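Local coordinates for protein CSP3 (Bacillus subtilis, PDB 5FIG) that stores copper in the cytosol, with a high capacity for Cu(I), and protects the bacterium against copper toxicity, at residues L41-E44 with C45-C49; G78-C81 with G82-D85. All blocks are in the same frame, centred on the assembly; numbering follows the deposited sequence.

Overall arrangement
Both interactions are local, one in the middle of a helix and the other where a helix stops, and they belong to neighbouring helices of the chain's four-helix bundle. Interaction 1 lies on helix 36-57, its centre about 6 Å from that of the chain, and is mostly buried, with the other three subunits reaching its polar side. Interaction 2 ends helix 63-81, its centre about 13 Å from that of the chain, partly buried and touched by no other subunit. Regular i to i+4 bonds and a water between R43 and D47 mark the first; a turn and a Glu-Lys salt bridge mark the second. They touch: D42 OD1 lies 3.3 Å from C81 SG, and L41 packs on E80.

Interaction 1. Residues L41-E44 with C45-C49; sequences LDRE and CADIC
R43 and D47 sit one turn apart on helix 36-57; D47 OD2 rests 4.0 Å from R43 CG while a water bridges the charged ends. R43 NE is 4.3 Å from D47 OD2, beyond a salt bridge, and the guanidinium and carboxylate planes stand perpendicular. The water accepts from R43 NE at 2.8 Å and lies 2.8 Å from D47 OD2, to which it can donate. With CG anti to the backbone N (chi1 175°) and the chain extended to NE, R43 reaches well off the helix, where NH2 bonds N20 OD1 of the third subunit. D47 is gripped by two lysines, K54 of the second subunit at OD2 and K54 of the fourth at OD1. An asparagine at D47 would probably leave these lysines without their counter-charge and weaken the water bridge. Underneath run regular alpha-helical backbone bonds: D47 N to R43 O at 3.1 Å, and C45, A46 and I48 likewise to L41, D42 and E44. E44 OE1 bonds S60 OG of the second subunit. R43, E44 and D47 thus turn to the other subunits, while C45, among C15, C19, C74 and C96, and the D42 carboxylate face the cysteines inside the bundle, an array consistent with Cu(I) storage.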
loop_
_atom_site.group_PDB
_atom_site.type_symbol
_atom_site.label_atom_id
_atom_site.label_comp_id
_atom_site.label_asym_id
_atom_site.label_seq_id
_atom_site.Cartn_x
_atom_site.Cartn_y
_atom_site.Cartn_z
ATOM N N LEU B 41 13.112 -4.301 7.968
ATOM C CA LEU B 41 12.737 -5.355 7.008
ATOM C C LEU B 41 11.337 -5.911 7.195
ATOM O O LEU B 41 10.664 -6.274 6.217
ATOM C CB LEU B 41 13.773 -6.496 7.002
ATOM C CG LEU B 41 15.081 -6.114 6.283
ATOM C CD1 LEU B 41 16.191 -7.070 6.595
ATOM C CD2 LEU B 41 14.866 -6.097 4.769
ATOM N N ASP B 42 10.884 -6.006 8.436
ATOM C CA ASP B 42 9.494 -6.471 8.705
ATOM C C ASP B 42 8.492 -5.555 8.012
ATOM O O ASP B 42 7.486 -6.024 7.450
ATOM C CB ASP B 42 9.155 -6.443 10.193
ATOM C CG ASP B 42 9.742 -7.604 10.966
ATOM O OD1 ASP B 42 10.010 -8.672 10.372
ATOM O OD2 ASP B 42 9.917 -7.424 12.207
ATOM N N ARG B 43 8.735 -4.256 8.091
ATOM C CA ARG B 43 7.866 -3.292 7.417
ATOM C C ARG B 43 7.894 -3.477 5.896
ATOM O O ARG B 43 6.845 -3.591 5.246
ATOM C CB ARG B 43 8.237 -1.861 7.790
ATOM C CG ARG B 43 7.455 -0.815 7.032
ATOM C CD ARG B 43 7.957 0.572 7.277
ATOM N NE ARG B 43 7.135 1.577 6.624
ATOM C CZ ARG B 43 7.416 2.868 6.568
ATOM N NH1 ARG B 43 8.484 3.371 7.176
ATOM N NH2 ARG B 43 6.583 3.665 5.933
ATOM N N GLU B 44 9.106 -3.584 5.340
ATOM C CA GLU B 44 9.253 -3.725 3.903
ATOM C C GLU B 44 8.632 -5.018 3.385
ATOM O O GLU B 44 7.983 -5.062 2.310
ATOM C CB GLU B 44 10.789 -3.649 3.549
ATOM C CG GLU B 44 11.296 -2.247 3.717
ATOM C CD GLU B 44 12.628 -2.093 3.012
ATOM O OE1 GLU B 44 12.847 -2.770 1.995
ATOM O OE2 GLU B 44 13.485 -1.339 3.522
ATOM N N CYS B 45 8.835 -6.099 4.157
ATOM C CA CYS B 45 8.397 -7.430 3.719
ATOM C C CYS B 45 6.870 -7.557 3.806
ATOM O O CYS B 45 6.228 -7.965 2.835
ATOM C CB CYS B 45 9.070 -8.466 4.577
ATOM S SG CYS B 45 8.724 -10.140 4.017
ATOM N N ALA B 46 6.301 -7.058 4.885
ATOM C CA ALA B 46 4.811 -7.028 4.995
ATOM C C ALA B 46 4.176 -6.232 3.857
ATOM O O ALA B 46 3.165 -6.640 3.240
ATOM C CB ALA B 46 4.383 -6.429 6.296
ATOM N N ASP B 47 4.789 -5.101 3.525
ATOM C CA ASP B 47 4.270 -4.265 2.440
ATOM C C ASP B 47 4.341 -4.937 1.071
ATOM O O ASP B 47 3.392 -4.877 0.261
ATOM C CB ASP B 47 4.965 -2.879 2.414
ATOM C CG ASP B 47 4.654 -2.006 3.648
ATOM O OD1 ASP B 47 3.780 -2.321 4.506
ATOM O OD2 ASP B 47 5.249 -0.907 3.724
ATOM N N ILE B 48 5.480 -5.549 0.748
ATOM C CA ILE B 48 5.613 -6.192 -0.553
ATOM C C ILE B 48 4.739 -7.430 -0.652
ATOM O O ILE B 48 4.297 -7.779 -1.746
ATOM C CB ILE B 48 7.097 -6.508 -0.935
ATOM C CG1 ILE B 48 7.290 -6.906 -2.399
ATOM C CG2 ILE B 48 7.697 -7.640 -0.126
ATOM C CD1 ILE B 48 7.061 -5.781 -3.384
ATOM N N CYS B 49 4.570 -8.136 0.463
ATOM C CA CYS B 49 3.704 -9.301 0.443
ATOM C C CYS B 49 2.259 -8.895 0.103
ATOM O O CYS B 49 1.618 -9.573 -0.716
ATOM C CB CYS B 49 3.691 -10.058 1.798
ATOM S SG CYS B 49 5.164 -11.074 2.062
HETATM O O HOH W 1 4.543 0.691 5.974
#

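Interaction 2. Residues G78-C81 with G82-D85; sequences GTEC and GKHD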
loop_
_atom_site.group_PDB
_atom_site.type_symbol
_atom_site.label_atom_id
_atom_site.label_comp_id
_atom_site.label_asym_id
_atom_site.label_seq_id
_atom_site.Cartn_x
_atom_site.Cartn_y
_atom_site.Cartn_z
ATOM N N GLY B 78 13.872 -12.768 6.322
ATOM C CA GLY B 78 14.116 -14.063 7.027
ATOM C C GLY B 78 15.514 -14.181 7.556
ATOM O O GLY B 78 15.751 -14.632 8.677
ATOM N N THR B 79 16.501 -13.790 6.735
ATOM C CA THR B 79 17.902 -13.828 7.155
ATOM C C THR B 79 18.162 -12.940 8.379
ATOM O O THR B 79 18.833 -13.346 9.315
ATOM C CB THR B 79 18.831 -13.478 5.941
ATOM O OG1 THR B 79 18.599 -14.443 4.902
ATOM C CG2 THR B 79 20.294 -13.494 6.311
ATOM N N GLU B 80 17.625 -11.722 8.356
ATOM C CA GLU B 80 17.806 -10.806 9.472
ATOM C C GLU B 80 17.018 -11.211 10.716
ATOM O O GLU B 80 17.583 -11.277 11.813
ATOM C CB GLU B 80 17.420 -9.388 9.063
ATOM C CG GLU B 80 17.653 -8.337 10.127
ATOM C CD GLU B 80 19.097 -8.195 10.566
ATOM O OE1 GLU B 80 20.050 -8.594 9.830
ATOM O OE2 GLU B 80 19.314 -7.642 11.683
ATOM N N CYS B 81 15.740 -11.529 10.564
ATOM C CA CYS B 81 14.952 -11.972 11.745
ATOM C C CYS B 81 15.517 -13.262 12.326
ATOM O O CYS B 81 15.463 -13.494 13.532
ATOM C CB CYS B 81 13.455 -12.058 11.501
ATOM S SG CYS B 81 12.718 -10.432 11.154
ATOM N N GLY B 82 16.064 -14.109 11.461
ATOM C CA GLY B 82 16.606 -15.399 11.889
ATOM C C GLY B 82 17.798 -15.284 12.815
ATOM O O GLY B 82 18.214 -16.302 13.384
ATOM N N LYS B 83 18.367 -14.086 12.957
ATOM C CA LYS B 83 19.494 -13.824 13.891
ATOM C C LYS B 83 19.071 -13.528 15.318
ATOM O O LYS B 83 19.928 -13.321 16.175
ATOM C CB LYS B 83 20.345 -12.652 13.376
ATOM C CG LYS B 83 21.079 -12.958 12.076
ATOM C CD LYS B 83 21.668 -11.701 11.472
ATOM C CE LYS B 83 22.305 -12.021 10.137
ATOM N NZ LYS B 83 22.883 -10.769 9.546
ATOM N N HIS B 84 17.761 -13.586 15.598
ATOM C CA HIS B 84 17.222 -13.260 16.905
ATOM C C HIS B 84 16.297 -14.347 17.398
ATOM O O HIS B 84 15.569 -14.932 16.625
ATOM C CB HIS B 84 16.496 -11.921 16.825
ATOM C CG HIS B 84 17.386 -10.813 16.356
ATOM N ND1 HIS B 84 17.554 -10.500 15.025
ATOM C CD2 HIS B 84 18.201 -9.986 17.047
ATOM C CE1 HIS B 84 18.410 -9.500 14.917
ATOM N NE2 HIS B 84 18.837 -9.193 16.128
ATOM N N ASP B 85 16.348 -14.604 18.700
ATOM C CA ASP B 85 15.613 -15.714 19.298
ATOM C C ASP B 85 14.403 -15.332 20.179
ATOM O O ASP B 85 13.918 -16.161 20.933
ATOM C CB ASP B 85 16.586 -16.614 20.088
ATOM C CG ASP B 85 16.051 -18.042 20.265
ATOM O OD1 ASP B 85 15.312 -18.549 19.392
ATOM O OD2 ASP B 85 16.363 -18.660 21.276
#
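K83 folds back on E80 just past the C-terminal end of helix 63-81, where a type I beta turn from C81 to H84 leads into the loop before helix 89-107. From K83 CB, 3.5 Å from E80 O, the lysine runs back along the last helical turn. Its CG lies 3.6 Å from T79 O; CD and CE stay beside that carbonyl and also approach E80 OE1, and NZ ends in a salt bridge with OE1, at 3.6 Å a long one. E80 comes to meet it by a bend at chi2 (61°), which curls the carboxylate toward the turn, leaving OE2 in the plane of the H84 ring and 3.8 Å from its CE1 edge.

The backbone closes the helix in steps. G82 N still donates to G78 O, the last i to i+4 bond across this junction, but K83 N reaches back only three residues, to E80 O, and H84 N likewise closes the turn on C81 O at 3.1 Å. Both of these donors stand above the carbonyl plane, away from the lone-pair directions. C81, meanwhile, points into the bundle and is joined to C38 of helix 36-57 by a disulfide, which ties this helix end to its neighbour in the apo protein; H84 also packs on C38. Beyond the turn, Q90 NE2 bonds the carbonyls of G82 and H84. E80 O takes two donors, K83 N and, weakly, the imidazole: H84 ND1 lies 3.3 Å from E80 O, the bond bent to 135° at the hydrogen.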